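Local atomic coordinates of Cj0977 (Campylobacter jejuni, PDB entry 3BNV), a protein that is of unknown molecular function but is a sigma28-regulated, nonflagellar virulence protein that adopts a hot-dog fold. Residues 88-93 against 138-143; 122-127 against 134-139. All coordinates share one frame; numbering follows the deposited sequence.

Interaction 1. Residues 88-93 against 138-143; sequences VIIGSK and TIQVVS
Val-88 and Val-142 face each other through a reciprocal pair of backbone hydrogen bonds, in each of which N reaches the partner's O at 2.9 Å. A second pair of this kind joins Lys-93 to Thr-138. Between them Ile-90 N donates to Gln-140 O, while Gln-140 N donates to Gly-91 O. Two residues of 88-93 thus stand opposite Gln-140 alone, which makes a beta bulge. Ile-90, with psi at -10°, takes up the extra length. The angle between the two strand directions, 141°, is well short of strictly antiparallel. CA-H...O contacts add to the ladder, including Ser-92 CA to Thr-138 O at 3.3 Å.

In the hot-dog fold the sheet wraps round a long central helix, here 67-82, and Ile-89, Ser-92, Ile-139 and Val-141 lie on the sheet face turned to it. Ile-89 packs on Phe-71 of that helix. Ile-89 CG2, beside its own backbone N, meets Ile-139 CG2 at 3.8 Å, and Ser-92 CB lies 4.0 Å from Ile-139 CG1. Gly-91 to Lys-93 also pair with an antiparallel strand of the second subunit, so the sheet continues across the dimer interface.

On the face bearing Gln-140 and Val-142, Ile-90 crosses both at a slant. Ile-90 CD1 touches Val-142 CG2 at 3.7 Å, and Ile-90 CG1 lies 3.8 Å from Gln-140 CB. Gln-140 CG is anti to the carbonyl carbon (chi1 -69°), and the extended chain beyond it carries NE2 to a weak hydrogen bond with Asp-122 OD1. A water between Lys-93 O and Thr-138 OG1 is bound only weakly to either.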
ATOM      1  N   VAL A  88     -14.052   1.677   3.771  1.00 32.52           N
ATOM      2  CA  VAL A  88     -12.746   2.195   3.464  1.00 32.47           C
ATOM      3  C   VAL A  88     -11.874   1.921   4.656  1.00 32.73           C
ATOM      4  O   VAL A  88     -12.380   1.508   5.722  1.00 32.92           O
ATOM      5  CB  VAL A  88     -12.775   3.708   3.166  1.00 32.36           C
ATOM      6  CG1 VAL A  88     -13.774   4.019   2.079  1.00 31.36           C
ATOM      7  CG2 VAL A  88     -13.070   4.512   4.419  1.00 31.56           C
ATOM      8  N   ILE A  89     -10.564   2.112   4.502  1.00 32.63           N
ATOM      9  CA  ILE A  89      -9.698   2.062   5.682  1.00 32.39           C
ATOM     10  C   ILE A  89      -9.280   3.447   6.110  1.00 32.51           C
ATOM     11  O   ILE A  89      -9.109   4.315   5.264  1.00 32.79           O
ATOM     12  CB  ILE A  89      -8.520   1.115   5.521  1.00 32.05           C
ATOM     13  CG1 ILE A  89      -7.420   1.715   4.660  1.00 31.73           C
ATOM     14  CG2 ILE A  89      -9.009  -0.214   4.982  1.00 31.11           C
ATOM     15  CD1 ILE A  89      -6.199   0.806   4.512  1.00 29.83           C
ATOM     16  N   ILE A  90      -9.170   3.679   7.420  1.00 32.51           N
ATOM     17  CA  ILE A  90      -8.958   5.038   7.911  1.00 31.99           C
ATOM     18  C   ILE A  90      -7.690   5.187   8.676  1.00 32.22           C
ATOM     19  O   ILE A  90      -7.293   6.298   9.016  1.00 32.36           O
ATOM     20  CB  ILE A  90     -10.064   5.482   8.812  1.00 31.36           C
ATOM     21  CG1 ILE A  90     -10.251   4.474   9.937  1.00 30.77           C
ATOM     22  CG2 ILE A  90     -11.308   5.704   8.013  1.00 30.59           C
ATOM     23  CD1 ILE A  90     -10.971   5.037  11.097  1.00 29.16           C
ATOM     24  N   GLY A  91      -7.054   4.064   8.970  1.00 32.61           N
ATOM     25  CA  GLY A  91      -5.810   4.083   9.730  1.00 32.82           C
ATOM     26  C   GLY A  91      -5.123   2.741   9.695  1.00 33.18           C
ATOM     27  O   GLY A  91      -5.786   1.711   9.532  1.00 33.24           O
ATOM     28  N   SER A  92      -3.795   2.736   9.847  1.00 33.32           N
ATOM     29  CA  SER A  92      -3.056   1.467   9.972  1.00 33.55           C
ATOM     30  C   SER A  92      -1.773   1.587  10.775  1.00 33.30           C
ATOM     31  O   SER A  92      -1.172   2.670  10.884  1.00 33.32           O
ATOM     32  CB  SER A  92      -2.763   0.842   8.598  1.00 33.56           C
ATOM     33  OG  SER A  92      -2.256   1.824   7.723  1.00 35.39           O
ATOM     34  N   LYS A  93      -1.360   0.452  11.331  1.00 33.17           N
ATOM     35  CA  LYS A  93      -0.117   0.357  12.078  1.00 33.26           C
ATOM     36  C   LYS A  93       0.547  -0.954  11.658  1.00 33.27           C
ATOM     37  O   LYS A  93       0.103  -2.024  12.067  1.00 33.29           O
ATOM     38  CB  LYS A  93      -0.422   0.355  13.564  1.00 32.61           C
ATOM     39  CG  LYS A  93       0.782   0.144  14.451  1.00 34.68           C
ATOM     40  CD  LYS A  93       1.383   1.469  14.869  1.00 36.59           C
ATOM     41  CE  LYS A  93       2.838   1.330  15.317  1.00 37.33           C
ATOM     42  NZ  LYS A  93       2.939   0.801  16.707  1.00 38.49           N
ATOM     43  N   THR A 138      -2.185  -3.873  12.059  1.00 33.05           N
ATOM     44  CA  THR A 138      -3.562  -3.610  12.418  1.00 33.20           C
ATOM     45  C   THR A 138      -4.133  -2.580  11.471  1.00 33.25           C
ATOM     46  O   THR A 138      -3.549  -1.506  11.278  1.00 33.42           O
ATOM     47  CB  THR A 138      -3.690  -3.014  13.810  1.00 32.97           C
ATOM     48  OG1 THR A 138      -3.140  -3.909  14.786  1.00 33.26           O
ATOM     49  CG2 THR A 138      -5.142  -2.823  14.109  1.00 33.86           C
ATOM     50  N   ILE A 139      -5.301  -2.874  10.921  1.00 33.13           N
ATOM     51  CA  ILE A 139      -5.930  -1.960   9.980  1.00 33.06           C
ATOM     52  C   ILE A 139      -7.338  -1.595  10.422  1.00 32.98           C
ATOM     53  O   ILE A 139      -8.128  -2.457  10.774  1.00 33.18           O
ATOM     54  CB  ILE A 139      -5.942  -2.587   8.592  1.00 32.80           C
ATOM     55  CG1 ILE A 139      -4.502  -2.702   8.088  1.00 33.30           C
ATOM     56  CG2 ILE A 139      -6.750  -1.770   7.652  1.00 32.41           C
ATOM     57  CD1 ILE A 139      -4.421  -3.182   6.685  1.00 34.44           C
ATOM     58  N   GLN A 140      -7.652  -0.314  10.410  1.00 32.95           N
ATOM     59  CA  GLN A 140      -8.953   0.132  10.862  1.00 33.31           C
ATOM     60  C   GLN A 140      -9.879   0.337   9.670  1.00 32.92           C
ATOM     61  O   GLN A 140      -9.628   1.174   8.834  1.00 33.01           O
ATOM     62  CB  GLN A 140      -8.802   1.416  11.674  1.00 33.23           C
ATOM     63  CG  GLN A 140      -8.108   1.257  13.027  1.00 34.11           C
ATOM     64  CD  GLN A 140      -8.094   2.575  13.815  1.00 36.00           C
ATOM     65  OE1 GLN A 140      -7.697   3.627  13.282  1.00 38.89           O
ATOM     66  NE2 GLN A 140      -8.545   2.531  15.086  1.00 37.75           N
ATOM     67  N   VAL A 141     -10.943  -0.462   9.603  1.00 33.02           N
ATOM     68  CA  VAL A 141     -11.922  -0.410   8.524  1.00 32.77           C
ATOM     69  C   VAL A 141     -13.201   0.253   9.021  1.00 32.73           C
ATOM     70  O   VAL A 141     -13.665  -0.051  10.083  1.00 32.99           O
ATOM     71  CB  VAL A 141     -12.325  -1.818   8.041  1.00 33.07           C
ATOM     72  CG1 VAL A 141     -13.232  -1.712   6.825  1.00 32.66           C
ATOM     73  CG2 VAL A 141     -11.101  -2.703   7.734  1.00 31.78           C
ATOM     74  N   VAL A 142     -13.765   1.171   8.248  1.00 32.72           N
ATOM     75  CA  VAL A 142     -15.058   1.752   8.581  1.00 32.41           C
ATOM     76  C   VAL A 142     -16.014   1.529   7.420  1.00 32.54           C
ATOM     77  O   VAL A 142     -15.605   1.594   6.245  1.00 32.34           O
ATOM     78  CB  VAL A 142     -14.981   3.274   8.840  1.00 32.28           C
ATOM     79  CG1 VAL A 142     -16.353   3.825   8.947  1.00 30.60           C
ATOM     80  CG2 VAL A 142     -14.204   3.582  10.118  1.00 32.25           C
ATOM     81  N   SER A 143     -17.285   1.276   7.734  1.00 32.45           N
ATOM     82  CA  SER A 143     -18.267   1.065   6.674  1.00 32.59           C
ATOM     83  C   SER A 143     -19.433   2.033   6.746  1.00 32.60           C
ATOM     84  O   SER A 143     -19.693   2.674   7.771  1.00 32.85           O
ATOM     85  CB  SER A 143     -18.750  -0.387   6.618  1.00 32.24           C
ATOM     86  OG  SER A 143     -19.286  -0.811   7.852  1.00 33.75           O
TER
HETATM   87  O   HOH W   1       0.291  -3.384  15.233  1.00 31.12           O

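Interaction 2. Residues 122-127 against 134-139; sequences DVKVVG and MFEGTI
Val-125 and Gly-137 form the middle rung of this antiparallel ladder, with Val-125 N donating almost straight to Gly-137 O at 2.7 Å and Gly-137 N returning a bond to Val-125 O. A similar reciprocal pair joins Val-123 to Ile-139. At Gly-127 the ladder is interrupted by a classic beta bulge, with Met-134 (a selenomethionine) and Phe-135 both facing this one residue: Gly-127 O accepts from Met-134 N at 2.8 Å and only weakly from Phe-135 N, while Gly-127 N donates to Phe-135 O.

The tightly packed face carries Val-123, Val-125, Phe-135 and Ile-139. Phe-135 CG is anti to the backbone N (chi1 168°), and Val-125 CG1 comes to the edge of the ring, 4.3 Å from CE2. The other methyl, Val-125 CG2, meets Ile-139 CD1 at the same distance.

The opposite face is looser and more open to solvent. Lys-124 leans across towards Glu-136, its CE 3.7 Å from Glu-136 OE2. Lys-124 NZ stays 4.4 Å from Glu-136 OE2, too far for a salt bridge, though the opposite charges probably still attract. Glu-136 OE1 is instead held by a hydrogen bond to Tyr-97 OH and a salt bridge to Lys-133.

The two segments belong to the hairpin of strands 120-129 and 132-143, whose apolar face rests on helix 67-82 through Val-77, Ala-78 and Ala-74; strands 105-112 and 87-96 continue the sheet on either side.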
ATOM      1  N   ASP A 122     -11.411  -2.965  13.983  1.00 33.34           N
ATOM      2  CA  ASP A 122      -9.948  -3.191  13.981  1.00 33.74           C
ATOM      3  C   ASP A 122      -9.659  -4.589  13.440  1.00 33.26           C
ATOM      4  O   ASP A 122     -10.248  -5.561  13.878  1.00 33.57           O
ATOM      5  CB  ASP A 122      -9.372  -3.037  15.407  1.00 34.13           C
ATOM      6  CG  ASP A 122      -9.688  -1.671  16.027  1.00 36.99           C
ATOM      7  OD1 ASP A 122      -9.838  -0.688  15.266  1.00 39.49           O
ATOM      8  OD2 ASP A 122      -9.792  -1.566  17.278  1.00 39.33           O
ATOM      9  N   VAL A 123      -8.748  -4.687  12.494  1.00 32.98           N
ATOM     10  CA  VAL A 123      -8.441  -5.965  11.870  1.00 33.00           C
ATOM     11  C   VAL A 123      -6.962  -6.298  12.003  1.00 32.95           C
ATOM     12  O   VAL A 123      -6.097  -5.487  11.679  1.00 32.98           O
ATOM     13  CB  VAL A 123      -8.825  -5.929  10.386  1.00 33.63           C
ATOM     14  CG1 VAL A 123      -8.454  -7.259   9.693  1.00 33.68           C
ATOM     15  CG2 VAL A 123     -10.308  -5.614  10.238  1.00 32.82           C
ATOM     16  N   LYS A 124      -6.678  -7.495  12.493  1.00 33.09           N
ATOM     17  CA  LYS A 124      -5.303  -7.933  12.693  1.00 33.19           C
ATOM     18  C   LYS A 124      -4.906  -8.731  11.442  1.00 33.04           C
ATOM     19  O   LYS A 124      -5.591  -9.688  11.063  1.00 33.21           O
ATOM     20  CB  LYS A 124      -5.240  -8.767  13.979  1.00 33.39           C
ATOM     21  CG  LYS A 124      -4.083  -8.462  14.885  1.00 34.89           C
ATOM     22  CD  LYS A 124      -2.741  -8.615  14.108  1.00 38.56           C
ATOM     23  CE  LYS A 124      -1.487  -8.390  15.002  1.00 38.63           C
ATOM     24  NZ  LYS A 124      -1.030  -6.954  15.022  1.00 39.14           N
ATOM     25  N   VAL A 125      -3.854  -8.297  10.757  1.00 32.58           N
ATOM     26  CA  VAL A 125      -3.384  -8.988   9.560  1.00 32.70           C
ATOM     27  C   VAL A 125      -1.957  -9.510   9.767  1.00 32.74           C
ATOM     28  O   VAL A 125      -1.120  -8.837  10.379  1.00 32.83           O
ATOM     29  CB  VAL A 125      -3.359  -8.063   8.338  1.00 33.16           C
ATOM     30  CG1 VAL A 125      -3.158  -8.870   7.062  1.00 32.27           C
ATOM     31  CG2 VAL A 125      -4.640  -7.225   8.253  1.00 34.06           C
ATOM     32  N   VAL A 126      -1.681 -10.693   9.239  1.00 32.36           N
ATOM     33  CA  VAL A 126      -0.392 -11.324   9.420  1.00 32.40           C
ATOM     34  C   VAL A 126      -0.007 -11.903   8.065  1.00 32.46           C
ATOM     35  O   VAL A 126      -0.867 -12.429   7.368  1.00 32.57           O
ATOM     36  CB  VAL A 126      -0.492 -12.453  10.456  1.00 31.89           C
ATOM     37  CG1 VAL A 126      -0.679 -13.760   9.772  1.00 31.76           C
ATOM     38  CG2 VAL A 126       0.726 -12.523  11.270  1.00 33.00           C
ATOM     39  N   GLY A 127       1.263 -11.778   7.665  1.00 32.41           N
ATOM     40  CA  GLY A 127       1.709 -12.314   6.369  1.00 32.16           C
ATOM     41  C   GLY A 127       2.893 -13.277   6.491  1.00 32.45           C
ATOM     42  O   GLY A 127       3.835 -13.035   7.251  1.00 32.91           O
HETATM   43  N   MSE A 134       6.496 -12.428   7.862  1.00 33.66           N
HETATM   44  CA  MSE A 134       7.143 -11.309   7.174  1.00 34.53           C
HETATM   45  C   MSE A 134       6.499  -9.971   7.538  1.00 33.92           C
HETATM   46  O   MSE A 134       7.129  -8.910   7.456  1.00 33.54           O
HETATM   47  CB  MSE A 134       6.921 -11.427   5.655  1.00 34.72           C
HETATM   48  CG  MSE A 134       7.365 -12.705   5.016  1.00 39.71           C
HETATM   49 SE   MSE A 134       9.305 -13.119   5.063  1.00 56.76          SE
HETATM   50  CE  MSE A 134       9.924 -11.965   3.563  1.00 47.68           C
ATOM     51  N   PHE A 135       5.213 -10.022   7.854  1.00 33.09           N
ATOM     52  CA  PHE A 135       4.452  -8.820   8.009  1.00 32.83           C
ATOM     53  C   PHE A 135       3.375  -8.998   9.075  1.00 33.06           C
ATOM     54  O   PHE A 135       2.755 -10.069   9.205  1.00 33.09           O
ATOM     55  CB  PHE A 135       3.842  -8.408   6.650  1.00 32.20           C
ATOM     56  CG  PHE A 135       2.804  -7.338   6.743  1.00 30.88           C
ATOM     57  CD1 PHE A 135       3.158  -5.998   6.668  1.00 30.35           C
ATOM     58  CD2 PHE A 135       1.475  -7.658   6.897  1.00 30.82           C
ATOM     59  CE1 PHE A 135       2.187  -4.958   6.746  1.00 28.55           C
ATOM     60  CE2 PHE A 135       0.489  -6.630   6.977  1.00 31.39           C
ATOM     61  CZ  PHE A 135       0.858  -5.274   6.904  1.00 29.32           C
ATOM     62  N   GLU A 136       3.154  -7.933   9.827  1.00 33.11           N
ATOM     63  CA  GLU A 136       2.160  -7.943  10.896  1.00 33.48           C
ATOM     64  C   GLU A 136       1.557  -6.529  10.971  1.00 33.32           C
ATOM     65  O   GLU A 136       2.282  -5.533  10.912  1.00 33.18           O
ATOM     66  CB  GLU A 136       2.842  -8.362  12.205  1.00 33.50           C
ATOM     67  CG  GLU A 136       1.921  -8.718  13.346  1.00 34.84           C
ATOM     68  CD  GLU A 136       2.490  -9.799  14.281  1.00 37.06           C
ATOM     69  OE1 GLU A 136       3.712 -10.103  14.252  1.00 37.50           O
ATOM     70  OE2 GLU A 136       1.689 -10.356  15.057  1.00 38.61           O
ATOM     71  N   GLY A 137       0.239  -6.437  11.058  1.00 33.07           N
ATOM     72  CA  GLY A 137      -0.376  -5.127  11.098  1.00 33.20           C
ATOM     73  C   GLY A 137      -1.807  -5.054  11.594  1.00 33.15           C
ATOM     74  O   GLY A 137      -2.552  -6.034  11.561  1.00 33.13           O
ATOM     75  N   THR A 138      -2.185  -3.873  12.059  1.00 33.05           N
ATOM     76  CA  THR A 138      -3.562  -3.610  12.418  1.00 33.20           C
ATOM     77  C   THR A 138      -4.133  -2.580  11.471  1.00 33.25           C
ATOM     78  O   THR A 138      -3.549  -1.506  11.278  1.00 33.42           O
ATOM     79  CB  THR A 138      -3.690  -3.014  13.810  1.00 32.97           C
ATOM     80  OG1 THR A 138      -3.140  -3.909  14.786  1.00 33.26           O
ATOM     81  CG2 THR A 138      -5.142  -2.823  14.109  1.00 33.86           C
ATOM     82  N   ILE A 139      -5.301  -2.874  10.921  1.00 33.13           N
ATOM     83  CA  ILE A 139      -5.930  -1.960   9.980  1.00 33.06           C
ATOM     84  C   ILE A 139      -7.338  -1.595  10.422  1.00 32.98           C
ATOM     85  O   ILE A 139      -8.128  -2.457  10.774  1.00 33.18           O
ATOM     86  CB  ILE A 139      -5.942  -2.587   8.592  1.00 32.80           C
ATOM     87  CG1 ILE A 139      -4.502  -2.702   8.088  1.00 33.30           C
ATOM     88  CG2 ILE A 139      -6.750  -1.770   7.652  1.00 32.41           C
ATOM     89  CD1 ILE A 139      -4.421  -3.182   6.685  1.00 34.44           C
TER

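Overall arrangement
From the N terminus, two short helices and strands 38-43 and 46-52 come before helix 67-82, and strand 87-96 follows it. The chain then runs through strands 105-112 and 120-129 before strand 132-143 returns to pair with 87-96, so interaction 1 closes a loop with 44 residues between its segments. Interaction 2 is the short-range closure of the hairpin, with six residues between its segments. Most of that hairpin falls within the longer loop, and the two contacts share Thr-138 and Ile-139. Strand 132-143 is therefore gripped on both sides. Val-141 CG2 and Val-123 CG2, 3.9 Å apart, link the contacts on the helix-facing side. Together they connect the dimer-edge strand 87-96 to the middle of the sheet.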